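Local atomic coordinates of aminoacyl-histidine dipeptidase (Vibrio alginolyticus, PDB entry 3MRU), a protein that is a zinc-dependent metallodipeptidase of the M20C family that probably hydrolyses dipeptides such as aminoacyl-histidines. Residues F194-D199 / I318-R323; D199-G204 / A313-I318; C331-M336 / S349-V354. All blocks are in the same frame, centred on the assembly; numbering follows the deposited sequence.

Interaction 1 (F194-D199 / I318-R323)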
ATOM      1  N   PHE A 194       3.096 -17.504  21.279  1.00 60.77           N
ATOM      2  CA  PHE A 194       3.600 -18.667  22.014  1.00 62.64           C
ATOM      3  C   PHE A 194       3.408 -18.485  23.512  1.00 64.67           C
ATOM      4  O   PHE A 194       3.709 -17.417  24.065  1.00 65.14           O
ATOM      5  CB  PHE A 194       5.088 -18.909  21.705  1.00 62.16           C
ATOM      6  CG  PHE A 194       5.339 -19.353  20.295  1.00 60.30           C
ATOM      7  CD1 PHE A 194       5.448 -18.417  19.265  1.00 58.30           C
ATOM      8  CD2 PHE A 194       5.442 -20.697  19.994  1.00 58.53           C
ATOM      9  CE1 PHE A 194       5.639 -18.809  17.974  1.00 57.63           C
ATOM     10  CE2 PHE A 194       5.651 -21.104  18.692  1.00 59.35           C
ATOM     11  CZ  PHE A 194       5.738 -20.161  17.682  1.00 59.57           C
ATOM     12  N   ASP A 195       2.895 -19.516  24.175  1.00 76.34           N
ATOM     13  CA  ASP A 195       2.728 -19.407  25.607  1.00 78.69           C
ATOM     14  C   ASP A 195       3.858 -20.104  26.355  1.00 79.69           C
ATOM     15  O   ASP A 195       3.779 -21.308  26.673  1.00 79.86           O
ATOM     16  CB  ASP A 195       1.330 -19.839  26.037  1.00101.26           C
ATOM     17  CG  ASP A 195       0.353 -18.670  26.065  1.00103.90           C
ATOM     18  OD1 ASP A 195       0.723 -17.582  26.589  1.00106.81           O
ATOM     19  OD2 ASP A 195      -0.781 -18.832  25.557  1.00106.39           O
ATOM     20  N   ILE A 196       4.900 -19.317  26.634  1.00 70.25           N
ATOM     21  CA  ILE A 196       6.148 -19.840  27.185  1.00 71.56           C
ATOM     22  C   ILE A 196       6.319 -19.643  28.676  1.00 72.74           C
ATOM     23  O   ILE A 196       5.845 -18.652  29.261  1.00 72.10           O
ATOM     24  CB  ILE A 196       7.428 -19.298  26.469  1.00 67.23           C
ATOM     25  CG1 ILE A 196       7.648 -17.807  26.738  1.00 65.90           C
ATOM     26  CG2 ILE A 196       7.366 -19.571  24.976  1.00 68.23           C
ATOM     27  CD1 ILE A 196       9.049 -17.291  26.413  1.00 83.78           C
ATOM     28  N   THR A 197       7.019 -20.622  29.255  1.00117.99           N
ATOM     29  CA  THR A 197       7.462 -20.616  30.655  1.00119.45           C
ATOM     30  C   THR A 197       9.002 -20.676  30.739  1.00120.33           C
ATOM     31  O   THR A 197       9.672 -21.165  29.814  1.00121.00           O
ATOM     32  CB  THR A 197       6.847 -21.789  31.437  1.00 72.83           C
ATOM     33  OG1 THR A 197       7.212 -23.023  30.800  1.00 73.41           O
ATOM     34  CG2 THR A 197       5.330 -21.651  31.474  1.00 72.09           C
ATOM     35  N   ARG A 198       9.552 -20.187  31.846  1.00 93.64           N
ATOM     36  CA  ARG A 198      10.986 -20.008  31.956  1.00 94.46           C
ATOM     37  C   ARG A 198      11.651 -20.733  33.106  1.00 95.65           C
ATOM     38  O   ARG A 198      11.143 -20.747  34.227  1.00 96.29           O
ATOM     39  CB  ARG A 198      11.298 -18.535  32.057  1.00 82.98           C
ATOM     40  CG  ARG A 198      11.149 -17.844  30.756  1.00 81.96           C
ATOM     41  CD  ARG A 198      11.354 -16.401  30.948  1.00 80.14           C
ATOM     42  NE  ARG A 198      12.033 -15.854  29.788  1.00 80.03           N
ATOM     43  CZ  ARG A 198      11.428 -15.191  28.816  1.00 79.48           C
ATOM     44  NH1 ARG A 198      12.148 -14.727  27.809  1.00 79.48           N
ATOM     45  NH2 ARG A 198      10.112 -14.990  28.859  1.00 78.67           N
ATOM     46  N   ASP A 199      12.804 -21.330  32.807  1.00104.05           N
ATOM     47  CA  ASP A 199      13.663 -21.966  33.802  1.00105.11           C
ATOM     48  C   ASP A 199      14.959 -21.194  33.903  1.00105.47           C
ATOM     49  O   ASP A 199      15.460 -20.686  32.897  1.00106.05           O
ATOM     50  CB  ASP A 199      13.913 -23.419  33.431  1.00101.11           C
ATOM     51  CG  ASP A 199      12.633 -24.236  33.434  1.00102.83           C
ATOM     52  OD1 ASP A 199      12.690 -25.418  33.028  1.00105.56           O
ATOM     53  OD2 ASP A 199      11.563 -23.704  33.845  1.00103.37           O
ATOM     54  N   ILE A 318      13.091 -25.644  27.634  1.00 95.96           N
ATOM     55  CA  ILE A 318      13.606 -26.318  26.435  1.00 95.50           C
ATOM     56  C   ILE A 318      12.530 -26.497  25.362  1.00 95.24           C
ATOM     57  O   ILE A 318      12.713 -26.042  24.221  1.00 95.20           O
ATOM     58  CB  ILE A 318      14.355 -27.678  26.745  1.00 96.40           C
ATOM     59  CG1 ILE A 318      15.471 -27.920  25.722  1.00 96.04           C
ATOM     60  CG2 ILE A 318      13.399 -28.884  26.827  1.00 95.52           C
ATOM     61  CD1 ILE A 318      15.502 -27.089  24.434  1.00 85.87           C
ATOM     62  N   ALA A 319      11.409 -27.119  25.754  1.00100.19           N
ATOM     63  CA  ALA A 319      10.328 -27.472  24.835  1.00 99.47           C
ATOM     64  C   ALA A 319       9.743 -26.246  24.159  1.00 99.00           C
ATOM     65  O   ALA A 319       9.273 -26.332  23.027  1.00 99.30           O
ATOM     66  CB  ALA A 319       9.238 -28.253  25.552  1.00103.46           C
ATOM     67  N   ASP A 320       9.780 -25.110  24.848  1.00 79.55           N
ATOM     68  CA  ASP A 320       9.345 -23.839  24.265  1.00 78.93           C
ATOM     69  C   ASP A 320      10.381 -23.266  23.296  1.00 77.96           C
ATOM     70  O   ASP A 320      10.036 -22.775  22.217  1.00 77.75           O
ATOM     71  CB  ASP A 320       9.022 -22.820  25.366  1.00 96.72           C
ATOM     72  CG  ASP A 320       7.738 -23.159  26.139  1.00 97.56           C
ATOM     73  OD1 ASP A 320       6.836 -23.830  25.554  1.00 98.28           O
ATOM     74  OD2 ASP A 320       7.642 -22.738  27.328  1.00 97.09           O
ATOM     75  N   GLN A 321      11.649 -23.320  23.701  1.00 87.21           N
ATOM     76  CA  GLN A 321      12.762 -22.915  22.846  1.00 85.80           C
ATOM     77  C   GLN A 321      12.730 -23.727  21.567  1.00 84.82           C
ATOM     78  O   GLN A 321      12.806 -23.186  20.466  1.00 84.94           O
ATOM     79  CB  GLN A 321      14.086 -23.153  23.559  1.00 80.97           C
ATOM     80  CG  GLN A 321      15.277 -22.739  22.772  1.00 79.92           C
ATOM     81  CD  GLN A 321      16.469 -22.455  23.643  1.00 80.60           C
ATOM     82  OE1 GLN A 321      17.603 -22.547  23.188  1.00 80.78           O
ATOM     83  NE2 GLN A 321      16.227 -22.091  24.904  1.00 82.01           N
ATOM     84  N   GLN A 322      12.587 -25.030  21.719  1.00 69.85           N
ATOM     85  CA  GLN A 322      12.565 -25.895  20.569  1.00 69.05           C
ATOM     86  C   GLN A 322      11.453 -25.538  19.579  1.00 67.70           C
ATOM     87  O   GLN A 322      11.754 -25.185  18.420  1.00 67.96           O
ATOM     88  CB  GLN A 322      12.559 -27.357  21.008  1.00 89.44           C
ATOM     89  CG  GLN A 322      13.837 -27.668  21.790  1.00 92.20           C
ATOM     90  CD  GLN A 322      14.093 -29.149  22.031  1.00 96.28           C
ATOM     91  OE1 GLN A 322      13.158 -29.962  22.095  1.00 98.44           O
ATOM     92  NE2 GLN A 322      15.376 -29.505  22.193  1.00 96.16           N
ATOM     93  N   ARG A 323      10.198 -25.559  20.046  1.00 72.48           N
ATOM     94  CA  ARG A 323       9.030 -25.336  19.170  1.00 70.24           C
ATOM     95  C   ARG A 323       8.981 -23.946  18.518  1.00 68.70           C
ATOM     96  O   ARG A 323       8.590 -23.806  17.363  1.00 68.13           O
ATOM     97  CB  ARG A 323       7.714 -25.701  19.874  1.00 70.76           C
ATOM     98  CG  ARG A 323       7.224 -24.723  20.926  1.00 70.55           C
ATOM     99  CD  ARG A 323       6.257 -25.391  21.927  1.00 70.85           C
ATOM    100  NE  ARG A 323       5.821 -24.427  22.930  1.00 70.34           N
ATOM    101  CZ  ARG A 323       4.807 -23.591  22.750  1.00 70.67           C
ATOM    102  NH1 ARG A 323       4.108 -23.624  21.622  1.00 71.43           N
ATOM    103  NH2 ARG A 323       4.490 -22.720  23.694  1.00 70.14           N
TER

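Interaction 2 (D199-G204 / A313-I318)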
ATOM      1  N   ASP A 199      12.804 -21.330  32.807  1.00104.05           N
ATOM      2  CA  ASP A 199      13.663 -21.966  33.802  1.00105.11           C
ATOM      3  C   ASP A 199      14.959 -21.194  33.903  1.00105.47           C
ATOM      4  O   ASP A 199      15.460 -20.686  32.897  1.00106.05           O
ATOM      5  CB  ASP A 199      13.913 -23.419  33.431  1.00101.11           C
ATOM      6  CG  ASP A 199      12.633 -24.236  33.434  1.00102.83           C
ATOM      7  OD1 ASP A 199      12.690 -25.418  33.028  1.00105.56           O
ATOM      8  OD2 ASP A 199      11.563 -23.704  33.845  1.00103.37           O
ATOM      9  N   ALA A 200      15.484 -21.092  35.122  1.00 81.33           N
ATOM     10  CA  ALA A 200      16.662 -20.263  35.397  1.00 81.54           C
ATOM     11  C   ALA A 200      17.936 -20.760  34.714  1.00 81.85           C
ATOM     12  O   ALA A 200      18.133 -21.964  34.483  1.00 81.77           O
ATOM     13  CB  ALA A 200      16.885 -20.100  36.906  1.00 85.26           C
ATOM     14  N   ILE A 201      18.772 -19.781  34.389  1.00 90.03           N
ATOM     15  CA  ILE A 201      20.091 -19.923  33.790  1.00 90.78           C
ATOM     16  C   ILE A 201      20.985 -20.896  34.564  1.00 91.43           C
ATOM     17  O   ILE A 201      21.308 -20.636  35.722  1.00 91.73           O
ATOM     18  CB  ILE A 201      20.789 -18.540  33.798  1.00 90.83           C
ATOM     19  CG1 ILE A 201      19.752 -17.397  33.915  1.00 91.13           C
ATOM     20  CG2 ILE A 201      21.736 -18.393  32.606  1.00 90.43           C
ATOM     21  CD1 ILE A 201      18.719 -17.345  32.759  1.00 67.51           C
ATOM     22  N   PRO A 202      21.411 -22.007  33.932  1.00109.70           N
ATOM     23  CA  PRO A 202      22.235 -22.950  34.713  1.00110.21           C
ATOM     24  C   PRO A 202      23.666 -22.432  35.010  1.00110.64           C
ATOM     25  O   PRO A 202      24.169 -21.528  34.321  1.00110.66           O
ATOM     26  CB  PRO A 202      22.233 -24.233  33.863  1.00 89.77           C
ATOM     27  CG  PRO A 202      21.921 -23.774  32.464  1.00 89.48           C
ATOM     28  CD  PRO A 202      21.192 -22.456  32.541  1.00 89.14           C
ATOM     29  N   ALA A 203      24.288 -23.008  36.043  1.00101.29           N
ATOM     30  CA  ALA A 203      25.550 -22.522  36.587  1.00101.50           C
ATOM     31  C   ALA A 203      26.620 -22.318  35.519  1.00102.00           C
ATOM     32  O   ALA A 203      26.862 -23.199  34.676  1.00101.58           O
ATOM     33  CB  ALA A 203      26.052 -23.471  37.670  1.00 52.73           C
ATOM     34  N   GLY A 204      27.243 -21.139  35.560  1.00159.78           N
ATOM     35  CA  GLY A 204      28.376 -20.809  34.684  1.00160.12           C
ATOM     36  C   GLY A 204      28.031 -20.295  33.292  1.00160.20           C
ATOM     37  O   GLY A 204      28.921 -19.950  32.511  1.00160.55           O
ATOM     38  N   ALA A 313      16.653 -12.424  33.914  1.00 98.03           N
ATOM     39  CA  ALA A 313      16.845 -13.571  33.000  1.00 96.65           C
ATOM     40  C   ALA A 313      15.671 -14.516  33.005  1.00 95.52           C
ATOM     41  O   ALA A 313      14.562 -14.126  32.651  1.00 95.32           O
ATOM     42  CB  ALA A 313      18.114 -14.352  33.291  1.00159.54           C
ATOM     43  N   GLN A 314      15.924 -15.755  33.429  1.00173.57           N
ATOM     44  CA  GLN A 314      14.986 -16.846  33.235  1.00170.47           C
ATOM     45  C   GLN A 314      14.961 -17.207  31.748  1.00168.16           C
ATOM     46  O   GLN A 314      14.342 -16.529  30.928  1.00168.19           O
ATOM     47  CB  GLN A 314      13.586 -16.488  33.765  1.00114.50           C
ATOM     48  CG  GLN A 314      13.472 -16.492  35.280  1.00114.92           C
ATOM     49  CD  GLN A 314      13.754 -17.869  35.849  1.00116.22           C
ATOM     50  OE1 GLN A 314      13.356 -18.891  35.276  1.00116.09           O
ATOM     51  NE2 GLN A 314      14.462 -17.908  36.974  1.00117.00           N
ATOM     52  N   VAL A 315      15.682 -18.269  31.405  1.00 93.31           N
ATOM     53  CA  VAL A 315      15.749 -18.766  30.036  1.00 90.90           C
ATOM     54  C   VAL A 315      14.426 -19.472  29.651  1.00 89.27           C
ATOM     55  O   VAL A 315      13.715 -19.959  30.525  1.00 89.12           O
ATOM     56  CB  VAL A 315      16.976 -19.701  29.895  1.00 70.20           C
ATOM     57  CG1 VAL A 315      16.792 -20.688  28.776  1.00 70.44           C
ATOM     58  CG2 VAL A 315      18.230 -18.873  29.675  1.00 69.83           C
ATOM     59  N   PHE A 316      14.095 -19.493  28.355  1.00 78.69           N
ATOM     60  CA  PHE A 316      12.997 -20.307  27.831  1.00 76.19           C
ATOM     61  C   PHE A 316      13.156 -21.723  28.285  1.00 75.15           C
ATOM     62  O   PHE A 316      14.254 -22.268  28.201  1.00 75.14           O
ATOM     63  CB  PHE A 316      13.100 -20.400  26.319  1.00 82.44           C
ATOM     64  CG  PHE A 316      12.537 -19.242  25.588  1.00 81.03           C
ATOM     65  CD1 PHE A 316      12.904 -17.941  25.912  1.00 79.88           C
ATOM     66  CD2 PHE A 316      11.675 -19.453  24.532  1.00 78.93           C
ATOM     67  CE1 PHE A 316      12.402 -16.875  25.207  1.00 79.10           C
ATOM     68  CE2 PHE A 316      11.174 -18.391  23.827  1.00 78.17           C
ATOM     69  CZ  PHE A 316      11.540 -17.097  24.160  1.00 78.76           C
ATOM     70  N   ALA A 317      12.070 -22.349  28.709  1.00 60.43           N
ATOM     71  CA  ALA A 317      12.091 -23.793  28.864  1.00 59.63           C
ATOM     72  C   ALA A 317      12.586 -24.418  27.560  1.00 59.03           C
ATOM     73  O   ALA A 317      12.512 -23.795  26.501  1.00 58.64           O
ATOM     74  CB  ALA A 317      10.714 -24.307  29.204  1.00 81.78           C
ATOM     75  N   ILE A 318      13.091 -25.644  27.634  1.00 95.96           N
ATOM     76  CA  ILE A 318      13.606 -26.318  26.435  1.00 95.50           C
ATOM     77  C   ILE A 318      12.530 -26.497  25.362  1.00 95.24           C
ATOM     78  O   ILE A 318      12.713 -26.042  24.221  1.00 95.20           O
ATOM     79  CB  ILE A 318      14.355 -27.678  26.745  1.00 96.40           C
ATOM     80  CG1 ILE A 318      15.471 -27.920  25.722  1.00 96.04           C
ATOM     81  CG2 ILE A 318      13.399 -28.884  26.827  1.00 95.52           C
ATOM     82  CD1 ILE A 318      15.502 -27.089  24.434  1.00 85.87           C
TER

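Interaction 3 (C331-M336 / S349-V354)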
ATOM      1  N   CYS A 331       8.581 -21.772   9.043  1.00 61.56           N
ATOM      2  CA  CYS A 331       7.703 -20.735   8.522  1.00 61.40           C
ATOM      3  C   CYS A 331       8.176 -20.086   7.193  1.00 60.72           C
ATOM      4  O   CYS A 331       9.305 -19.626   7.098  1.00 60.96           O
ATOM      5  CB  CYS A 331       7.517 -19.714   9.650  1.00 70.78           C
ATOM      6  SG  CYS A 331       6.592 -18.272   9.256  1.00 72.95           S
ATOM      7  N   PRO A 332       7.314 -20.066   6.167  1.00 56.84           N
ATOM      8  CA  PRO A 332       7.641 -19.442   4.887  1.00 56.91           C
ATOM      9  C   PRO A 332       7.862 -17.946   5.023  1.00 57.03           C
ATOM     10  O   PRO A 332       7.387 -17.347   5.979  1.00 57.20           O
ATOM     11  CB  PRO A 332       6.400 -19.695   4.044  1.00 49.53           C
ATOM     12  CG  PRO A 332       5.323 -19.893   5.034  1.00 49.58           C
ATOM     13  CD  PRO A 332       5.961 -20.639   6.144  1.00 49.94           C
ATOM     14  N   ASN A 333       8.593 -17.361   4.077  1.00 65.19           N
ATOM     15  CA  ASN A 333       8.889 -15.931   4.069  1.00 65.19           C
ATOM     16  C   ASN A 333       9.380 -15.478   2.702  1.00 65.02           C
ATOM     17  O   ASN A 333      10.020 -16.247   1.991  1.00 65.36           O
ATOM     18  CB  ASN A 333       9.924 -15.559   5.135  1.00 56.08           C
ATOM     19  CG  ASN A 333      10.127 -14.053   5.235  1.00 57.25           C
ATOM     20  OD1 ASN A 333       9.166 -13.297   5.366  1.00 58.65           O
ATOM     21  ND2 ASN A 333      11.374 -13.610   5.160  1.00 57.34           N
ATOM     22  N   GLY A 334       9.092 -14.231   2.343  1.00 58.07           N
ATOM     23  CA  GLY A 334       9.483 -13.700   1.051  1.00 58.10           C
ATOM     24  C   GLY A 334       8.391 -13.908   0.032  1.00 58.41           C
ATOM     25  O   GLY A 334       7.219 -13.725   0.343  1.00 58.59           O
ATOM     26  N   VAL A 335       8.771 -14.288  -1.188  1.00 63.40           N
ATOM     27  CA  VAL A 335       7.819 -14.479  -2.293  1.00 63.79           C
ATOM     28  C   VAL A 335       7.289 -15.899  -2.271  1.00 65.11           C
ATOM     29  O   VAL A 335       8.042 -16.833  -2.130  1.00 65.71           O
ATOM     30  CB  VAL A 335       8.492 -14.220  -3.666  1.00 41.65           C
ATOM     31  CG1 VAL A 335       7.480 -14.307  -4.808  1.00 39.82           C
ATOM     32  CG2 VAL A 335       9.206 -12.881  -3.666  1.00 40.41           C
ATOM     33  N   MET A 336       5.999 -16.089  -2.425  1.00 59.14           N
ATOM     34  CA  MET A 336       5.502 -17.456  -2.504  1.00 60.66           C
ATOM     35  C   MET A 336       5.305 -17.911  -3.947  1.00 61.67           C
ATOM     36  O   MET A 336       5.419 -19.091  -4.256  1.00 61.36           O
ATOM     37  CB  MET A 336       4.242 -17.595  -1.653  1.00 71.06           C
ATOM     38  CG  MET A 336       4.489 -17.407  -0.172  1.00 71.32           C
ATOM     39  SD  MET A 336       5.500 -18.742   0.460  1.00 73.25           S
ATOM     40  CE  MET A 336       7.068 -17.921   0.690  1.00 75.33           C
ATOM     41  N   SER A 349       3.099 -13.160  -1.395  1.00 54.88           N
ATOM     42  CA  SER A 349       4.267 -13.029  -0.551  1.00 54.49           C
ATOM     43  C   SER A 349       3.874 -12.804   0.886  1.00 54.40           C
ATOM     44  O   SER A 349       2.711 -12.523   1.185  1.00 54.55           O
ATOM     45  CB  SER A 349       5.118 -11.858  -0.990  1.00 57.86           C
ATOM     46  OG  SER A 349       4.467 -10.652  -0.643  1.00 58.47           O
ATOM     47  N   LEU A 350       4.858 -12.931   1.768  1.00 52.54           N
ATOM     48  CA  LEU A 350       4.680 -12.623   3.164  1.00 52.83           C
ATOM     49  C   LEU A 350       5.999 -12.198   3.809  1.00 53.51           C
ATOM     50  O   LEU A 350       7.087 -12.554   3.355  1.00 53.23           O
ATOM     51  CB  LEU A 350       4.056 -13.800   3.917  1.00 55.68           C
ATOM     52  CG  LEU A 350       4.891 -14.875   4.598  1.00 54.63           C
ATOM     53  CD1 LEU A 350       4.086 -15.468   5.714  1.00 53.72           C
ATOM     54  CD2 LEU A 350       5.226 -15.908   3.580  1.00 55.29           C
ATOM     55  N   ASN A 351       5.883 -11.426   4.875  1.00 55.97           N
ATOM     56  CA  ASN A 351       7.034 -10.878   5.524  1.00 57.02           C
ATOM     57  C   ASN A 351       6.876 -11.153   6.998  1.00 57.34           C
ATOM     58  O   ASN A 351       5.936 -10.662   7.596  1.00 57.88           O
ATOM     59  CB  ASN A 351       7.089  -9.374   5.253  1.00 65.04           C
ATOM     60  CG  ASN A 351       8.182  -8.648   6.048  1.00 67.30           C
ATOM     61  OD1 ASN A 351       8.202  -7.424   6.087  1.00 69.00           O
ATOM     62  ND2 ASN A 351       9.088  -9.394   6.677  1.00 70.88           N
ATOM     63  N   VAL A 352       7.758 -11.973   7.568  1.00 58.04           N
ATOM     64  CA  VAL A 352       7.854 -12.103   9.014  1.00 58.08           C
ATOM     65  C   VAL A 352       8.631 -10.877   9.493  1.00 58.69           C
ATOM     66  O   VAL A 352       9.879 -10.884   9.570  1.00 58.63           O
ATOM     67  CB  VAL A 352       8.550 -13.417   9.442  1.00 52.77           C
ATOM     68  CG1 VAL A 352       8.947 -13.355  10.909  1.00 51.09           C
ATOM     69  CG2 VAL A 352       7.634 -14.604   9.173  1.00 51.99           C
ATOM     70  N   GLY A 353       7.864  -9.830   9.801  1.00 60.62           N
ATOM     71  CA  GLY A 353       8.392  -8.490  10.052  1.00 61.19           C
ATOM     72  C   GLY A 353       8.756  -8.110  11.487  1.00 61.56           C
ATOM     73  O   GLY A 353       9.669  -7.307  11.689  1.00 61.70           O
ATOM     74  N   VAL A 354       8.048  -8.655  12.480  1.00 63.82           N
ATOM     75  CA  VAL A 354       8.253  -8.245  13.885  1.00 63.87           C
ATOM     76  C   VAL A 354       8.260  -9.433  14.854  1.00 64.93           C
ATOM     77  O   VAL A 354       7.342 -10.263  14.859  1.00 64.84           O
ATOM     78  CB  VAL A 354       7.180  -7.211  14.383  1.00 39.62           C
ATOM     79  CG1 VAL A 354       7.631  -6.570  15.660  1.00 38.12           C
ATOM     80  CG2 VAL A 354       6.924  -6.145  13.364  1.00 37.97           C
TER

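Interaction 1 (F194-D199 / I318-R323)
Asp320, in the first turn of helix 318-330, meets Thr197 and Ile196 near the end of strand 181-199, where a short irregular section interrupts the strand within a large mixed sheet. The link across the contact is a side-chain-to-backbone hydrogen bond: Thr197 N donates to Asp320 OD2 at 2.9 Å. Its N-H...O angle of 169° makes it nearly straight, and the donor approaches OD2 almost on the line of the C-O bond. The Asp320 side chain also lies against Ile196, whose CG2 sits 3.7 Å from Asp320 CB and beside Asp320 CG. Polar and apolar contacts thus share one side chain.

The other oxygen, Asp320 OD1, is held within the helix. Arg323 grips it side-on with two nitrogens, and the salt bridge is closest at NE, 2.9 Å from OD1. Arg323 NE approaches from the anti side, near the carboxylate plane, whereas NH2, 3.2 Å from OD1, comes from well above that plane. Each carboxylate oxygen therefore has its own role, OD2 toward the strand and OD1 toward the arginine; this probably fixes the carboxylate's rotation and favours its negative charge.

Farther out, the Arg323 chain runs extended from CG to NE, which carries the guanidinium to Phe194. The remaining nitrogen, NH1, finds its main partner outside the pair of segments, the carbonyl O of Ala390. Phe194 approaches the guanidinium from one face and also meets Phe324 edge-to-face. The ring and guanidinium planes are 54° apart, so they are not stacked: Phe194 CD2 lies over the guanidinium face, while Arg323 NH1, 3.6 Å from CD2, sits at the ring edge near the ring plane.

Interaction 2 (D199-G204 / A313-I318)
A single antiparallel bridge, Asp199 opposite Val315, fastens the last residue of strand 181-199 to the two-residue strand 315-316, just before the chain leaves the sheet for the loop leading to strand 205-213. The two residues form a hydrogen-bonded pair with CA atoms 5.4 Å apart. Asp199 N donates to Val315 O at 2.8 Å, with an N-H...O angle of 135°. The return bond, from Val315 N to Asp199 O, has the same length of 2.8 Å but bends to 119° and is weak.

The side chains of Asp199 and Val315 lie on the same face of this pair. Beyond the bridge Ile201 reaches Val315: its CD1 is modelled 3.5 Å from Val315 CG2, the methyl branch that stands anti to the carbonyl carbon. Ile201 CD1 also meets the methyl of Ala313, but at a separation too short for two carbons. The position of CD1 is therefore doubtful, and with it the details of its contact with Val315. Ala271 of strand 266-273 touches both Ile201 and Val315, completing a small apolar patch. Arg249 of strand 249-255 touches Val315 and Pro202.

Gln314 also lies against Ala200, its side chain bent at chi2. On the next residue of the short strand, the Phe316 side chain packs on Ile196 and Leu250. Ala317 then occupies the N-cap position of helix 318-330. With one backbone bond and one weak one, together with an apolar contact whose Ile201 part is uncertain in detail, the loop and the short strand are joined by main-chain polar atoms on the one hand and by hydrocarbon packing on the other.

Interaction 3 (C331-M336 / S349-V354)
Cys331 SG meets Val352 CG2 at 3.8 Å where helix 318-330 has just ended and the chain turns into the beta hairpin of strands 334-338 and 346-358. The sulfur stands anti to the backbone N (chi1 175°), and helix 373-389 adds Leu383 to the same apolar region. Pro332 follows, with its CB 4.0 Å from Leu350 CD2; its carbonyl oxygen also lies against that leucine.

Asn333 then extends the strand pairing with its side chain. Its OD1 accepts the backbone N-H of Val352 at 2.9 Å, the donor standing well above the plane of the amide carbonyl. In effect, the side-chain amide takes up a main-chain donor ahead of the first regular pair.

Gly334 opposes Leu350 in an antiparallel hydrogen-bonded pair. Gly334 N donates to Leu350 O at 2.8 Å, and Leu350 N returns the bond to Gly334 O at 2.9 Å with an N-H...O angle of 162°. The backbone angles of Gly334 would press a CB against the preceding carbonyl, a geometry that suits a residue without one. Val335 faces Ser349 in the next, non-hydrogen-bonded pair, while Ser349 OG bonds to His433. The N-to-C directions of the short strand segments 334-336 and 349-354 are 149° apart, roughly antiparallel. The Met336 side chain bends at chi2 and chi3, and its CE rests 4.0 Å from Leu350 CD2.

Interactions 1 and 2 form one continuous block: their centres are 11 Å apart, and they share Asp199 and Ile318. Two probable hydrogen bonds join them, from Arg198 NE to Gln314 O at 2.7 Å and from Ala317 N to Thr197 O at 2.9 Å. Strand 315-316 runs directly into helix 318-330, whose far end leads to interaction 3. The centres of interactions 1 and 3 are about 23 Å apart. The centres of interactions 2 and 3 are about 30 Å apart. All three reach the same large sheet, and all lie away from the two zinc ions, which are bridged by Asp119 and otherwise held by His80 and Asp173 and by His461.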